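P800 reaction center core protein (Heliobacterium modesticaldum, PDB 5V8K) forms the homodimeric core of a photosynthetic reaction center, holding bacteriochlorophylls and an iron-sulfur cluster and probably carrying out light-driven transmembrane charge separation. Local coordinates at residues A[274-279]-A[397-402]; A[390-395]-A[449-454]. All blocks are in the same frame, centred on the assembly; numbering follows the deposited sequence.

Contact 1 of 2, residues A[274-279]-A[397-402]. With GBF (Bacteriochlorophyll g), chain T.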
loop_
_atom_site.group_PDB
_atom_site.type_symbol
_atom_site.label_atom_id
_atom_site.label_comp_id
_atom_site.label_asym_id
_atom_site.label_seq_id
_atom_site.Cartn_x
_atom_site.Cartn_y
_atom_site.Cartn_z
ATOM N N PHE A 274 -19.916 -7.967 11.175
ATOM C CA PHE A 274 -21.336 -8.324 11.244
ATOM C C PHE A 274 -22.232 -7.132 10.901
ATOM O O PHE A 274 -23.317 -7.319 10.350
ATOM C CB PHE A 274 -21.700 -8.871 12.623
ATOM C CG PHE A 274 -21.441 -10.347 12.785
ATOM C CD1 PHE A 274 -22.358 -11.261 12.316
ATOM C CD2 PHE A 274 -20.280 -10.814 13.392
ATOM C CE1 PHE A 274 -22.127 -12.622 12.443
ATOM C CE2 PHE A 274 -20.051 -12.167 13.509
ATOM C CZ PHE A 274 -20.981 -13.071 13.040
ATOM N N TRP A 275 -21.806 -5.912 11.232
ATOM C CA TRP A 275 -22.570 -4.722 10.879
ATOM C C TRP A 275 -22.684 -4.604 9.365
ATOM O O TRP A 275 -23.773 -4.451 8.814
ATOM C CB TRP A 275 -21.874 -3.488 11.471
ATOM C CG TRP A 275 -22.512 -2.145 11.270
ATOM C CD1 TRP A 275 -23.844 -1.835 11.282
ATOM C CD2 TRP A 275 -21.813 -0.913 11.048
ATOM N NE1 TRP A 275 -24.015 -0.471 11.072
ATOM C CE2 TRP A 275 -22.774 0.111 10.936
ATOM C CE3 TRP A 275 -20.461 -0.581 10.930
ATOM C CZ2 TRP A 275 -22.414 1.446 10.707
ATOM C CZ3 TRP A 275 -20.110 0.720 10.696
ATOM C CH2 TRP A 275 -21.084 1.729 10.590
ATOM N N ILE A 276 -21.550 -4.703 8.679
ATOM C CA ILE A 276 -21.535 -4.483 7.246
ATOM C C ILE A 276 -22.146 -5.669 6.526
ATOM O O ILE A 276 -22.940 -5.494 5.605
ATOM C CB ILE A 276 -20.104 -4.184 6.778
ATOM C CG1 ILE A 276 -19.664 -2.841 7.365
ATOM C CG2 ILE A 276 -20.023 -4.192 5.251
ATOM C CD1 ILE A 276 -18.187 -2.546 7.270
ATOM N N GLY A 277 -21.806 -6.895 6.941
ATOM C CA GLY A 277 -22.427 -8.063 6.341
ATOM C C GLY A 277 -23.904 -8.172 6.637
ATOM O O GLY A 277 -24.675 -8.639 5.800
ATOM N N GLY A 278 -24.329 -7.750 7.823
ATOM C CA GLY A 278 -25.753 -7.741 8.110
ATOM C C GLY A 278 -26.508 -6.765 7.233
ATOM O O GLY A 278 -27.594 -7.075 6.719
ATOM N N VAL A 279 -25.956 -5.566 7.058
ATOM C CA VAL A 279 -26.585 -4.580 6.183
ATOM C C VAL A 279 -26.605 -5.085 4.742
ATOM O O VAL A 279 -27.582 -4.874 4.013
ATOM C CB VAL A 279 -25.870 -3.221 6.324
ATOM C CG1 VAL A 279 -26.348 -2.211 5.269
ATOM C CG2 VAL A 279 -26.143 -2.672 7.724
ATOM N N TRP A 397 -25.137 2.838 2.854
ATOM C CA TRP A 397 -26.443 3.343 2.463
ATOM C C TRP A 397 -26.649 3.280 0.952
ATOM O O TRP A 397 -27.796 3.201 0.500
ATOM C CB TRP A 397 -26.674 4.752 2.994
ATOM C CG TRP A 397 -26.917 4.742 4.478
ATOM C CD1 TRP A 397 -26.071 5.204 5.447
ATOM C CD2 TRP A 397 -28.075 4.241 5.169
ATOM N NE1 TRP A 397 -26.628 5.043 6.679
ATOM C CE2 TRP A 397 -27.864 4.463 6.547
ATOM C CE3 TRP A 397 -29.270 3.639 4.761
ATOM C CZ2 TRP A 397 -28.784 4.063 7.528
ATOM C CZ3 TRP A 397 -30.209 3.272 5.747
ATOM C CH2 TRP A 397 -29.946 3.482 7.113
ATOM N N ARG A 398 -25.572 3.193 0.175
ATOM C CA ARG A 398 -25.725 2.940 -1.256
ATOM C C ARG A 398 -26.166 1.496 -1.544
ATOM O O ARG A 398 -26.969 1.269 -2.457
ATOM C CB ARG A 398 -24.416 3.288 -1.973
ATOM C CG ARG A 398 -24.124 4.819 -2.020
ATOM C CD ARG A 398 -22.726 5.083 -2.525
ATOM N NE ARG A 398 -22.572 4.776 -3.942
ATOM C CZ ARG A 398 -21.497 5.119 -4.652
ATOM N NH1 ARG A 398 -20.520 5.781 -4.065
ATOM N NH2 ARG A 398 -21.414 4.871 -5.964
ATOM N N MET A 399 -25.657 0.508 -0.783
ATOM C CA MET A 399 -26.187 -0.859 -0.830
ATOM C C MET A 399 -27.689 -0.855 -0.672
ATOM O O MET A 399 -28.415 -1.495 -1.444
ATOM C CB MET A 399 -25.577 -1.738 0.286
ATOM C CG MET A 399 -24.240 -2.356 0.007
ATOM S SD MET A 399 -23.778 -3.629 1.278
ATOM C CE MET A 399 -23.321 -2.693 2.720
ATOM N N VAL A 400 -28.168 -0.117 0.329
ATOM C CA VAL A 400 -29.579 -0.124 0.695
ATOM C C VAL A 400 -30.437 0.557 -0.366
ATOM O O VAL A 400 -31.502 0.051 -0.726
ATOM C CB VAL A 400 -29.760 0.541 2.068
ATOM C CG1 VAL A 400 -31.243 0.671 2.406
ATOM C CG2 VAL A 400 -29.020 -0.255 3.134
ATOM N N PHE A 401 -30.008 1.729 -0.871
ATOM C CA PHE A 401 -30.895 2.601 -1.647
ATOM C C PHE A 401 -30.485 2.851 -3.101
ATOM O O PHE A 401 -31.319 3.353 -3.877
ATOM C CB PHE A 401 -31.038 3.963 -0.949
ATOM C CG PHE A 401 -31.858 3.927 0.307
ATOM C CD1 PHE A 401 -33.140 3.390 0.309
ATOM C CD2 PHE A 401 -31.351 4.432 1.484
ATOM C CE1 PHE A 401 -33.919 3.360 1.475
ATOM C CE2 PHE A 401 -32.102 4.404 2.661
ATOM C CZ PHE A 401 -33.386 3.854 2.664
ATOM N N PHE A 402 -29.261 2.509 -3.502
ATOM C CA PHE A 402 -28.778 2.734 -4.858
ATOM C C PHE A 402 -28.635 1.467 -5.706
ATOM O O PHE A 402 -28.077 1.536 -6.806
ATOM C CB PHE A 402 -27.414 3.436 -4.823
ATOM C CG PHE A 402 -27.457 4.903 -4.452
ATOM C CD1 PHE A 402 -28.096 5.340 -3.300
ATOM C CD2 PHE A 402 -26.772 5.834 -5.221
ATOM C CE1 PHE A 402 -28.095 6.682 -2.964
ATOM C CE2 PHE A 402 -26.762 7.165 -4.871
ATOM C CZ PHE A 402 -27.417 7.591 -3.738
HETATM MG MG GBF T . -30.257 -1.400 10.245
HETATM C CHA GBF T . -33.228 -2.755 8.961
HETATM C CHB GBF T . -29.394 -0.539 7.172
HETATM C CHC GBF T . -27.773 0.339 11.808
HETATM C CHD GBF T . -31.486 -2.370 13.517
HETATM N NA GBF T . -31.109 -1.589 8.471
HETATM C C1A GBF T . -32.270 -2.084 8.034
HETATM C C2A GBF T . -32.702 -1.844 6.632
HETATM C C3A GBF T . -31.285 -1.646 6.080
HETATM C C4A GBF T . -30.551 -1.236 7.318
HETATM C CMA GBF T . -30.666 -2.910 5.494
HETATM C CAA GBF T . -33.689 -0.659 6.505
HETATM C CBA GBF T . -33.071 0.704 6.812
HETATM C CGA GBF T . -34.109 1.778 6.562
HETATM O O1A GBF T . -34.739 1.791 5.509
HETATM O O2A GBF T . -33.888 3.033 7.257
HETATM N NB GBF T . -28.850 -0.081 9.568
HETATM C C1B GBF T . -28.533 0.025 8.255
HETATM C C2B GBF T . -27.450 0.865 8.147
HETATM C C3B GBF T . -27.014 1.120 9.435
HETATM C C4B GBF T . -27.853 0.397 10.315
HETATM C CMB GBF T . -26.869 1.400 6.855
HETATM C CAB GBF T . -25.880 2.027 9.659
HETATM C CBB GBF T . -25.519 2.623 10.773
HETATM N NC GBF T . -29.783 -1.095 12.213
HETATM C C1C GBF T . -28.735 -0.409 12.661
HETATM C C2C GBF T . -28.315 -0.328 14.088
HETATM C C3C GBF T . -29.500 -1.095 14.444
HETATM C C4C GBF T . -30.281 -1.545 13.388
HETATM C CMC GBF T . -27.037 -1.184 14.287
HETATM C CAC GBF T . -29.782 -1.415 15.857
HETATM C CBC GBF T . -28.894 -0.889 16.957
HETATM N ND GBF T . -31.854 -2.266 11.127
HETATM C C1D GBF T . -32.286 -2.672 12.319
HETATM C C2D GBF T . -33.675 -3.499 12.473
HETATM C C3D GBF T . -33.878 -3.409 11.092
HETATM C C4D GBF T . -32.880 -2.745 10.315
HETATM C CMD GBF T . -34.448 -4.083 13.597
HETATM C CAD GBF T . -34.977 -3.758 10.163
HETATM O OBD GBF T . -35.999 -4.512 10.288
HETATM C CBD GBF T . -34.516 -3.461 8.759
HETATM C CGD GBF T . -34.253 -4.679 7.921
HETATM O O1D GBF T . -33.168 -5.235 7.883
HETATM O O2D GBF T . -35.290 -5.266 7.128
HETATM C CED GBF T . -35.367 -6.690 7.190
HETATM C C1 GBF T . -34.429 4.280 6.833
HETATM C C2 GBF T . -33.472 5.333 7.333
HETATM C C3 GBF T . -33.462 5.747 8.609
HETATM C C4 GBF T . -34.426 5.195 9.615
HETATM C C5 GBF T . -32.458 6.790 9.046
#
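V279 CG1 meets V400 CG2 at 3.9 Å on the tight side of the contact, where bacteriochlorophyll g of chain T also packs. The two valine side chains cross at about a right angle. With CG1 anti to the backbone N (chi1 171°), V279 offers that methyl to V400 and turns CG2 onto the macrocycle, 3.6 Å from the pigment's C1B. V400 CG2 in turn rests 3.9 Å from the pigment's CMA. W275 and W397 grip the same pyrrole ring in different ways. W275 meets the vinyl group with its edge, CZ2 lying 3.3 Å from the pigment's CBB. W397 lays one indole face against the methyl CMB, which is centred over the ring, with W397 CE2 3.2 Å from the pigment's CMB. With W397 cut back to an alanine, that methyl would probably lose its aromatic floor and this side of the macrocycle could shift. Counted along the chain, these are the sixth and eighth membrane-spanning helices of a type I reaction center; their segments here run the same way at 15°, axes 10.8 Å apart at closest, and the pigment lies along one side of the pair. Away from the pigment the packing is looser: M399 CE also reaches V279 CG1, at 4.0 Å, but stays 4.4 Å from I276 CG2, and F441 of helix 437-447 packs on both I276 and M399.

Contact 2 of 2, residues A[390-395]-A[449-454]; sequences HFTMVP and LQVIAP. With GBF (Bacteriochlorophyll g), chain D.
This is a buried helix-to-helix contact made by van der Waals packing in the membrane core, between helix 376-401 and helix 449-459, with a bacteriochlorophyll g of chain D set against one flank. F391 and Q450 carry it. F391 has CG anti to its own N (chi1 -179°), which sends the ring across to the aliphatic part of Q450, with CE2 3.8 Å from Q450 CG. The vinyl carbon CBB of the pigment sits 3.8 Å above the F391 ring, over its centre, and F447 stacks on the same phenylalanine. On the other flank T392 OG1 packs 3.9 Å from V451 CG2; its hydroxyl is bonded to G388 O, one turn back in its own helix.

Q450 starts toward F391 and then turns off at chi2 (-46°), so that its amide stands nearly perpendicular to the phenyl ring (88°) and lies flat against the macrocycle, NE2 3.4 Å from the pigment's C3B. That pose brings OE1 to a water, which donates to it at 2.5 Å and binds the magnesium at 2.6 Å on the same face. The glutamine is thus a second-shell residue that probably helps hold the water bound to the magnesium. With a bacteriochlorophyll g' close to Q450 and 8(1)-OH-chlorophyll aF close to F391, this water-ligated pigment probably is the accessory bacteriochlorophyll of a type I electron-transfer chain.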
loop_
_atom_site.group_PDB
_atom_site.type_symbol
_atom_site.label_atom_id
_atom_site.label_comp_id
_atom_site.label_asym_id
_atom_site.label_seq_id
_atom_site.Cartn_x
_atom_site.Cartn_y
_atom_site.Cartn_z
ATOM N N HIS A 390 -19.256 7.421 9.683
ATOM C CA HIS A 390 -20.100 7.995 8.639
ATOM C C HIS A 390 -19.516 7.755 7.258
ATOM O O HIS A 390 -20.254 7.543 6.291
ATOM C CB HIS A 390 -20.290 9.489 8.882
ATOM C CG HIS A 390 -21.089 9.781 10.099
ATOM N ND1 HIS A 390 -20.608 9.565 11.369
ATOM C CD2 HIS A 390 -22.365 10.193 10.244
ATOM C CE1 HIS A 390 -21.540 9.886 12.246
ATOM N NE2 HIS A 390 -22.611 10.279 11.587
ATOM N N PHE A 391 -18.193 7.785 7.160
ATOM C CA PHE A 391 -17.506 7.433 5.922
ATOM C C PHE A 391 -17.858 6.009 5.483
ATOM O O PHE A 391 -18.286 5.779 4.350
ATOM C CB PHE A 391 -16.004 7.621 6.179
ATOM C CG PHE A 391 -15.116 7.338 5.022
ATOM C CD1 PHE A 391 -15.072 8.183 3.935
ATOM C CD2 PHE A 391 -14.244 6.275 5.066
ATOM C CE1 PHE A 391 -14.216 7.918 2.882
ATOM C CE2 PHE A 391 -13.392 6.003 4.042
ATOM C CZ PHE A 391 -13.378 6.805 2.940
ATOM N N THR A 392 -17.678 5.034 6.387
ATOM C CA THR A 392 -18.073 3.656 6.109
ATOM C C THR A 392 -19.545 3.560 5.721
ATOM O O THR A 392 -19.921 2.760 4.865
ATOM C CB THR A 392 -17.777 2.775 7.338
ATOM O OG1 THR A 392 -16.375 2.822 7.627
ATOM C CG2 THR A 392 -18.134 1.352 7.040
ATOM N N MET A 393 -20.396 4.359 6.342
ATOM C CA MET A 393 -21.820 4.304 6.021
ATOM C C MET A 393 -22.137 4.770 4.591
ATOM O O MET A 393 -23.250 4.498 4.105
ATOM C CB MET A 393 -22.637 5.165 6.995
ATOM C CG MET A 393 -22.886 4.569 8.382
ATOM S SD MET A 393 -24.244 5.422 9.232
ATOM C CE MET A 393 -23.466 6.997 9.566
ATOM N N VAL A 394 -21.217 5.461 3.906
ATOM C CA VAL A 394 -21.511 5.946 2.541
ATOM C C VAL A 394 -21.744 4.740 1.626
ATOM O O VAL A 394 -22.819 4.648 1.022
ATOM C CB VAL A 394 -20.407 6.884 2.001
ATOM C CG1 VAL A 394 -20.554 7.146 0.510
ATOM C CG2 VAL A 394 -20.452 8.235 2.758
ATOM N N PRO A 395 -20.810 3.788 1.501
ATOM C CA PRO A 395 -21.141 2.580 0.725
ATOM C C PRO A 395 -22.291 1.763 1.321
ATOM O O PRO A 395 -23.044 1.140 0.559
ATOM C CB PRO A 395 -19.830 1.769 0.694
ATOM C CG PRO A 395 -18.951 2.348 1.753
ATOM C CD PRO A 395 -19.413 3.802 1.943
ATOM N N LEU A 449 -11.764 0.373 7.770
ATOM C CA LEU A 449 -10.454 0.624 8.354
ATOM C C LEU A 449 -10.302 2.023 8.932
ATOM O O LEU A 449 -9.445 2.206 9.809
ATOM C CB LEU A 449 -9.342 0.395 7.332
ATOM C CG LEU A 449 -9.298 -1.053 6.850
ATOM C CD1 LEU A 449 -8.301 -1.224 5.741
ATOM C CD2 LEU A 449 -8.951 -2.019 7.995
ATOM N N GLN A 450 -11.091 3.012 8.469
ATOM C CA GLN A 450 -11.082 4.324 9.103
ATOM C C GLN A 450 -11.779 4.356 10.458
ATOM O O GLN A 450 -11.699 5.375 11.159
ATOM C CB GLN A 450 -11.741 5.343 8.154
ATOM C CG GLN A 450 -10.930 5.604 6.938
ATOM C CD GLN A 450 -9.508 5.815 7.312
ATOM O OE1 GLN A 450 -8.681 4.930 7.155
ATOM N NE2 GLN A 450 -9.228 6.970 7.903
ATOM N N VAL A 451 -12.468 3.285 10.826
ATOM C CA VAL A 451 -12.968 3.099 12.185
ATOM C C VAL A 451 -11.984 2.270 13.017
ATOM O O VAL A 451 -11.582 2.664 14.114
ATOM C CB VAL A 451 -14.365 2.434 12.149
ATOM C CG1 VAL A 451 -14.883 2.198 13.535
ATOM C CG2 VAL A 451 -15.359 3.277 11.320
ATOM N N ILE A 452 -11.547 1.134 12.467
ATOM C CA ILE A 452 -10.753 0.184 13.222
ATOM C C ILE A 452 -9.390 0.769 13.593
ATOM O O ILE A 452 -8.937 0.633 14.727
ATOM C CB ILE A 452 -10.626 -1.133 12.433
ATOM C CG1 ILE A 452 -12.012 -1.784 12.351
ATOM C CG2 ILE A 452 -9.649 -2.123 13.126
ATOM C CD1 ILE A 452 -12.142 -2.861 11.267
ATOM N N ALA A 453 -8.716 1.425 12.649
ATOM C CA ALA A 453 -7.342 1.835 12.928
ATOM C C ALA A 453 -7.278 2.931 13.981
ATOM O O ALA A 453 -6.593 2.738 15.006
ATOM C CB ALA A 453 -6.647 2.254 11.634
ATOM N N PRO A 454 -7.973 4.052 13.848
ATOM C CA PRO A 454 -7.933 5.044 14.924
ATOM C C PRO A 454 -8.418 4.510 16.266
ATOM O O PRO A 454 -7.941 4.947 17.316
ATOM C CB PRO A 454 -8.873 6.159 14.407
ATOM C CG PRO A 454 -9.158 5.827 13.052
ATOM C CD PRO A 454 -8.901 4.458 12.765
HETATM MG MG GBF D . -5.618 6.352 4.918
HETATM C CHA GBF D . -2.121 6.635 4.975
HETATM C CHB GBF D . -5.794 9.421 6.136
HETATM C CHC GBF D . -8.918 6.287 3.891
HETATM C CHD GBF D . -5.207 3.266 3.210
HETATM N NA GBF D . -4.277 7.701 5.553
HETATM C C1A GBF D . -2.921 7.656 5.708
HETATM C C2A GBF D . -2.194 8.778 6.431
HETATM C C3A GBF D . -3.401 9.664 6.757
HETATM C C4A GBF D . -4.570 8.859 6.137
HETATM C CMA GBF D . -3.517 9.800 8.261
HETATM C CAA GBF D . -1.101 9.602 5.734
HETATM C CBA GBF D . -0.371 10.465 6.762
HETATM C CGA GBF D . -0.802 11.921 6.597
HETATM O O1A GBF D . -1.590 12.315 5.733
HETATM O O2A GBF D . -0.140 12.875 7.437
HETATM N NB GBF D . -7.116 7.711 4.944
HETATM C C1B GBF D . -7.073 8.888 5.594
HETATM C C2B GBF D . -8.354 9.478 5.568
HETATM C C3B GBF D . -9.190 8.571 4.923
HETATM C C4B GBF D . -8.382 7.472 4.581
HETATM C CMB GBF D . -8.701 10.793 6.180
HETATM C CAB GBF D . -10.641 8.635 4.689
HETATM C CBB GBF D . -11.484 9.438 5.231
HETATM N NC GBF D . -6.758 5.133 3.694
HETATM C C1C GBF D . -8.077 5.147 3.534
HETATM C C2C GBF D . -8.927 4.046 2.950
HETATM C C3C GBF D . -7.700 3.232 2.832
HETATM C C4C GBF D . -6.535 3.852 3.262
HETATM C CMC GBF D . -10.012 3.559 3.878
HETATM C CAC GBF D . -7.679 1.852 2.311
HETATM C CBC GBF D . -8.888 1.062 1.763
HETATM N ND GBF D . -4.163 5.155 4.306
HETATM C C1D GBF D . -4.034 4.048 3.610
HETATM C C2D GBF D . -2.629 3.546 3.088
HETATM C C3D GBF D . -2.033 4.637 3.729
HETATM C C4D GBF D . -2.855 5.557 4.424
HETATM C CMD GBF D . -2.241 2.352 2.286
HETATM C CAD GBF D . -0.663 5.066 4.033
HETATM O OBD GBF D . 0.458 4.781 3.462
HETATM C CBD GBF D . -0.680 6.355 4.809
HETATM C CGD GBF D . 0.117 6.174 6.083
HETATM O O1D GBF D . -0.351 5.974 7.203
HETATM O O2D GBF D . 1.557 6.165 5.966
HETATM C CED GBF D . 2.339 5.806 7.094
HETATM C C1 GBF D . -0.423 14.261 7.308
HETATM C C2 GBF D . 0.320 14.832 6.147
HETATM C C3 GBF D . 1.425 15.567 6.332
HETATM C C4 GBF D . 1.968 15.761 7.721
HETATM C C5 GBF D . 2.145 16.144 5.147
HETATM C C6 GBF D . 2.054 17.676 5.071
HETATM C C7 GBF D . 0.638 18.095 4.712
HETATM C C8 GBF D . 0.327 18.974 3.748
HETATM C C9 GBF D . 1.354 19.595 2.878
HETATM C C10 GBF D . -1.116 19.286 3.461
HETATM C C11 GBF D . -1.660 18.057 2.757
HETATM C C12 GBF D . -1.052 18.024 1.389
HETATM C C13 GBF D . -0.594 16.910 0.820
HETATM C C14 GBF D . -0.042 17.037 -0.548
HETATM C C15 GBF D . -0.589 15.591 1.487
HETATM O O HOH W 1 -6.160 5.232 7.180
#

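In the fold
From the N terminus, the chain first builds five membrane helices and then enters 274-279 on helix 258-291. It passes through helix 311-344 before helix 376-401 brings in 390-395 and, directly after it, 397-402, where contact 1 closes a loop of 117 residues. Contact 2 closes later, across 53 residues, when 449-454 comes back to 390-395. The segments alternate, so the two loops cross, and helix 376-401 serves both. The contacts, with centres about 13 Å apart, also touch: W275 packs on M393, and I276 on T392. Together they join helices 258-291, 376-401 and 449-459 around pigments on different flanks.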